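Long-range contacts in ribose 5-phosphate isomerase, putative (Trypanosoma brucei brucei, PDB 6FXS), which probably catalyses the interconversion of ribose 5-phosphate and ribulose 5-phosphate: residues T22-I27 and E81-I86; T115-R120 and L148-S153. All coordinates share one frame; numbering follows the deposited sequence.

Overall arrangement
The chain enters the fold along strand 23-29, runs through helix 37-46, strand 51-55 and helix 66-78, and comes back beside its own start on strand 84-89. Interaction 1 closes this first loop, joining two inner strands of the five-stranded parallel sheet. Further on, helix 113-121 leads through strand 127-131 into helix 137-149, and interaction 2 closes this second, shorter loop where the segment after that helix passes back over helix 113-121. The loops follow one another in series, neither nesting nor crossing. Their centres lie about 15 Å apart, yet Leu148 links them: its CD2 packs on Val25 CG2 and Val84 CG1, each at 4.0 Å.

Interaction 1 of 2, residues T22-I27 and E81-I86; sequences TRKVAI and EADVGI
The carboxylate of Asp83 reaches across to the start of the neighbouring strand, where OD2 receives the backbone N-H of Lys24 at 2.9 Å through its anti lone pair, away from OD1. It is carried there by CG, turned beside the backbone N of Asp83 (chi1 -56°). Asp83 CB lies over one face of the Arg23 guanidinium, 3.5 Å from Arg23 NH2. The two side chains cross at about a right angle; OD2 sits well out of the guanidinium plane, so no N-H points at it and the attraction between the charges is probably diffuse. Lys24 O is gripped twice, by Asp83 N at 2.8 Å and Val84 N at 3.1 Å. From there Ala26 continues a regular parallel pairing, its N donating to Val84 O and its O accepting from Ile86 N. These are neighbouring inner strands of the Rossmann-like alpha/beta/alpha sandwich of the RpiB family, joined through intervening helices and strand 51-55. On one side of the sheet Val25 and Ile86 cross obliquely, Val25 CG1 against Ile86 CD1 at a tight 3.5 Å, while Ile27 and Val84 share this face; helices 37-46 and 137-149 cover it with Val44, Ile144 and Leu148. On the opposite face Ala26 CB meets Ala82 CB at 3.9 Å, and Val73 and Met76 of helix 66-78 pack on Ala26.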
# COMPACT_ATOMS: atom_id res chain seq x y z
N THR B 22 -32.21 -6.15 -4.05
CA THR B 22 -31.54 -4.94 -4.67
C THR B 22 -30.86 -4.08 -3.64
O THR B 22 -31.43 -3.80 -2.59
CB THR B 22 -32.50 -4.03 -5.47
OG1 THR B 22 -33.04 -4.78 -6.52
CG2 THR B 22 -31.76 -2.83 -6.12
N ARG B 23 -29.64 -3.65 -3.94
CA ARG B 23 -28.91 -2.75 -3.09
C ARG B 23 -28.53 -1.55 -3.97
O ARG B 23 -27.82 -1.73 -4.96
CB ARG B 23 -27.70 -3.45 -2.48
CG ARG B 23 -27.92 -4.90 -2.02
CD ARG B 23 -28.60 -5.15 -0.66
NE ARG B 23 -28.28 -4.22 0.44
CZ ARG B 23 -27.05 -3.87 0.87
NH1 ARG B 23 -25.93 -4.32 0.30
NH2 ARG B 23 -26.94 -3.01 1.90
N LYS B 24 -29.00 -0.35 -3.60
CA LYS B 24 -28.63 0.85 -4.32
C LYS B 24 -27.29 1.39 -3.78
O LYS B 24 -27.16 1.59 -2.58
CB LYS B 24 -29.62 1.99 -4.10
CG LYS B 24 -31.01 1.75 -4.61
CD LYS B 24 -31.66 3.09 -4.95
CE LYS B 24 -33.14 3.06 -4.63
NZ LYS B 24 -33.92 3.95 -5.55
N VAL B 25 -26.40 1.73 -4.69
CA VAL B 25 -25.04 2.14 -4.38
C VAL B 25 -24.88 3.51 -4.93
O VAL B 25 -24.79 3.67 -6.13
CB VAL B 25 -24.03 1.15 -5.00
CG1 VAL B 25 -22.62 1.59 -4.69
CG2 VAL B 25 -24.29 -0.28 -4.58
N ALA B 26 -24.97 4.53 -4.08
CA ALA B 26 -24.79 5.88 -4.53
C ALA B 26 -23.28 6.11 -4.69
O ALA B 26 -22.49 5.72 -3.80
CB ALA B 26 -25.38 6.87 -3.52
N ILE B 27 -22.89 6.71 -5.82
CA ILE B 27 -21.51 6.95 -6.19
C ILE B 27 -21.32 8.46 -6.44
O ILE B 27 -22.12 9.13 -7.16
CB ILE B 27 -21.09 6.18 -7.44
CG1 ILE B 27 -21.40 4.73 -7.31
CG2 ILE B 27 -19.63 6.38 -7.74
CD1 ILE B 27 -21.42 4.00 -8.63
N GLU B 81 -32.18 6.49 1.38
CA GLU B 81 -32.32 6.63 -0.08
C GLU B 81 -31.34 5.75 -0.85
O GLU B 81 -31.52 5.50 -2.06
CB GLU B 81 -32.14 8.11 -0.45
CG GLU B 81 -33.15 9.02 0.27
CD GLU B 81 -32.84 10.52 0.20
OE1 GLU B 81 -31.87 11.01 -0.39
OE2 GLU B 81 -33.62 11.24 0.78
N ALA B 82 -30.27 5.29 -0.18
CA ALA B 82 -29.37 4.35 -0.83
C ALA B 82 -28.85 3.43 0.24
O ALA B 82 -28.84 3.81 1.40
CB ALA B 82 -28.23 5.11 -1.52
N ASP B 83 -28.47 2.22 -0.14
CA ASP B 83 -27.93 1.25 0.85
C ASP B 83 -26.43 1.41 1.15
O ASP B 83 -26.03 1.15 2.24
CB ASP B 83 -28.19 -0.16 0.40
CG ASP B 83 -29.70 -0.40 0.15
OD1 ASP B 83 -30.43 -0.33 1.11
OD2 ASP B 83 -30.14 -0.54 -0.99
N VAL B 84 -25.64 1.77 0.17
CA VAL B 84 -24.16 1.85 0.28
C VAL B 84 -23.73 3.06 -0.52
O VAL B 84 -24.39 3.37 -1.55
CB VAL B 84 -23.43 0.66 -0.39
CG1 VAL B 84 -21.94 0.65 -0.02
CG2 VAL B 84 -24.02 -0.67 0.00
N GLY B 85 -22.64 3.72 -0.06
CA GLY B 85 -21.95 4.74 -0.82
C GLY B 85 -20.56 4.49 -1.29
O GLY B 85 -19.78 3.69 -0.63
N ILE B 86 -20.17 5.09 -2.40
CA ILE B 86 -18.77 5.02 -2.89
C ILE B 86 -18.38 6.46 -3.20
O ILE B 86 -19.13 7.17 -3.92
CB ILE B 86 -18.62 4.11 -4.13
CG1 ILE B 86 -18.97 2.66 -3.78
CG2 ILE B 86 -17.22 4.19 -4.69
CD1 ILE B 86 -19.18 1.73 -4.94

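Interaction 2 of 2, residues T115-R120 and L148-S153; sequences TAVMAR and LQTPYS
Arg120 lays its aliphatic base against Thr150, CB meeting the methyl CG2 at 3.7 Å as the two side chains slide past each other in opposite directions. Bends at chi2 and chi3 (-67° and -54°) then curl the arginine back, bringing its guanidinium side-on to the Thr150 carbonyl. NE at 2.9 Å and NH2 at 3.0 Å both donate to Thr150 O: the first nearly along the C=O direction, the second onto a lone pair in the carbonyl plane. The oxygen sits tilted 20° from the guanidinium plane. The third nitrogen, NH1, turns to Asp124 in a salt bridge and to Ala125 O in a hydrogen bond. Thr150 is the first residue past the helical part of 137-149, and its OG1 bonds back to Thr146 O. Just beyond, the chain runs over the last turn of helix 113-121, where Arg120 O approaches the edge of the Tyr152 ring in its plane, 3.4 Å from CD1. The same oxygen takes a CA-H...O contact from Tyr152 CA at 3.3 Å, while Tyr152 OH bonds Thr159 of helix 156-169. One guanidinium thus joins the exit from helix 137-149 to the loop after helix 113-121; with partners on all three nitrogens its rotation is probably fixed, and the Asp124 carboxylate balances its charge.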
# COMPACT_ATOMS: atom_id res chain seq x y z
N THR B 115 -8.23 -4.01 4.00
CA THR B 115 -8.94 -2.93 4.60
C THR B 115 -10.42 -2.95 4.16
O THR B 115 -11.34 -2.65 4.95
CB THR B 115 -8.31 -1.55 4.31
OG1 THR B 115 -8.02 -1.41 2.90
CG2 THR B 115 -7.06 -1.42 5.14
N ALA B 116 -10.65 -3.34 2.92
CA ALA B 116 -12.01 -3.48 2.45
C ALA B 116 -12.83 -4.51 3.21
O ALA B 116 -13.96 -4.24 3.56
CB ALA B 116 -12.03 -3.81 0.95
N VAL B 117 -12.23 -5.67 3.51
CA VAL B 117 -12.83 -6.71 4.36
C VAL B 117 -13.13 -6.18 5.76
O VAL B 117 -14.27 -6.31 6.26
CB VAL B 117 -11.95 -7.98 4.43
CG1 VAL B 117 -12.48 -9.00 5.40
CG2 VAL B 117 -11.88 -8.69 3.08
N MET B 118 -12.11 -5.61 6.39
CA MET B 118 -12.26 -5.23 7.79
C MET B 118 -13.22 -4.03 7.99
O MET B 118 -13.89 -3.96 9.01
CB MET B 118 -10.93 -4.95 8.44
CG MET B 118 -9.94 -6.19 8.45
SD MET B 118 -10.72 -7.77 8.93
CE MET B 118 -10.82 -7.35 10.65
N ALA B 119 -13.27 -3.12 7.01
CA ALA B 119 -14.20 -1.99 7.09
C ALA B 119 -15.62 -2.53 7.23
O ALA B 119 -16.47 -1.97 7.93
CB ALA B 119 -14.14 -1.15 5.83
N ARG B 120 -15.89 -3.59 6.49
CA ARG B 120 -17.22 -4.24 6.56
C ARG B 120 -17.42 -5.13 7.79
O ARG B 120 -18.43 -5.03 8.53
CB ARG B 120 -17.41 -5.05 5.28
CG ARG B 120 -17.58 -4.17 4.01
CD ARG B 120 -18.81 -3.33 3.91
NE ARG B 120 -19.97 -4.17 4.07
CZ ARG B 120 -20.88 -4.11 4.99
NH1 ARG B 120 -21.01 -3.08 5.83
NH2 ARG B 120 -21.74 -5.15 5.04
N LEU B 148 -18.65 -4.51 -1.29
CA LEU B 148 -20.09 -4.76 -1.55
C LEU B 148 -20.47 -6.16 -1.17
O LEU B 148 -21.60 -6.35 -0.72
CB LEU B 148 -20.41 -4.54 -3.02
CG LEU B 148 -20.35 -3.09 -3.48
CD1 LEU B 148 -20.53 -2.94 -4.99
CD2 LEU B 148 -21.33 -2.24 -2.73
N GLN B 149 -19.55 -7.11 -1.31
CA GLN B 149 -19.87 -8.52 -1.10
C GLN B 149 -19.65 -8.99 0.34
O GLN B 149 -20.22 -10.02 0.77
CB GLN B 149 -19.04 -9.40 -2.02
CG GLN B 149 -19.48 -9.37 -3.46
CD GLN B 149 -18.57 -10.22 -4.29
OE1 GLN B 149 -17.66 -10.90 -3.78
NE2 GLN B 149 -18.74 -10.13 -5.56
N THR B 150 -18.88 -8.22 1.11
CA THR B 150 -18.54 -8.64 2.47
C THR B 150 -19.58 -8.22 3.47
O THR B 150 -19.94 -7.02 3.56
CB THR B 150 -17.11 -8.14 2.85
OG1 THR B 150 -16.12 -8.63 1.89
CG2 THR B 150 -16.76 -8.58 4.23
N PRO B 151 -20.04 -9.17 4.30
CA PRO B 151 -21.02 -8.86 5.35
C PRO B 151 -20.32 -8.35 6.65
O PRO B 151 -19.09 -8.53 6.80
CB PRO B 151 -21.71 -10.22 5.61
CG PRO B 151 -20.54 -11.20 5.40
CD PRO B 151 -19.83 -10.63 4.17
N TYR B 152 -21.10 -7.72 7.52
CA TYR B 152 -20.72 -7.39 8.86
C TYR B 152 -20.56 -8.69 9.65
O TYR B 152 -21.30 -9.63 9.42
CB TYR B 152 -21.80 -6.53 9.51
CG TYR B 152 -21.53 -6.16 10.96
CD1 TYR B 152 -20.34 -5.52 11.36
CD2 TYR B 152 -22.52 -6.34 11.91
CE1 TYR B 152 -20.12 -5.14 12.66
CE2 TYR B 152 -22.30 -5.99 13.23
CZ TYR B 152 -21.10 -5.35 13.62
OH TYR B 152 -20.95 -4.95 14.98
N SER B 153 -19.52 -8.81 10.49
CA SER B 153 -19.31 -10.09 11.24
C SER B 153 -20.44 -10.46 12.24
O SER B 153 -20.60 -11.63 12.56
CB SER B 153 -17.94 -10.14 11.94
OG SER B 153 -18.09 -9.41 13.15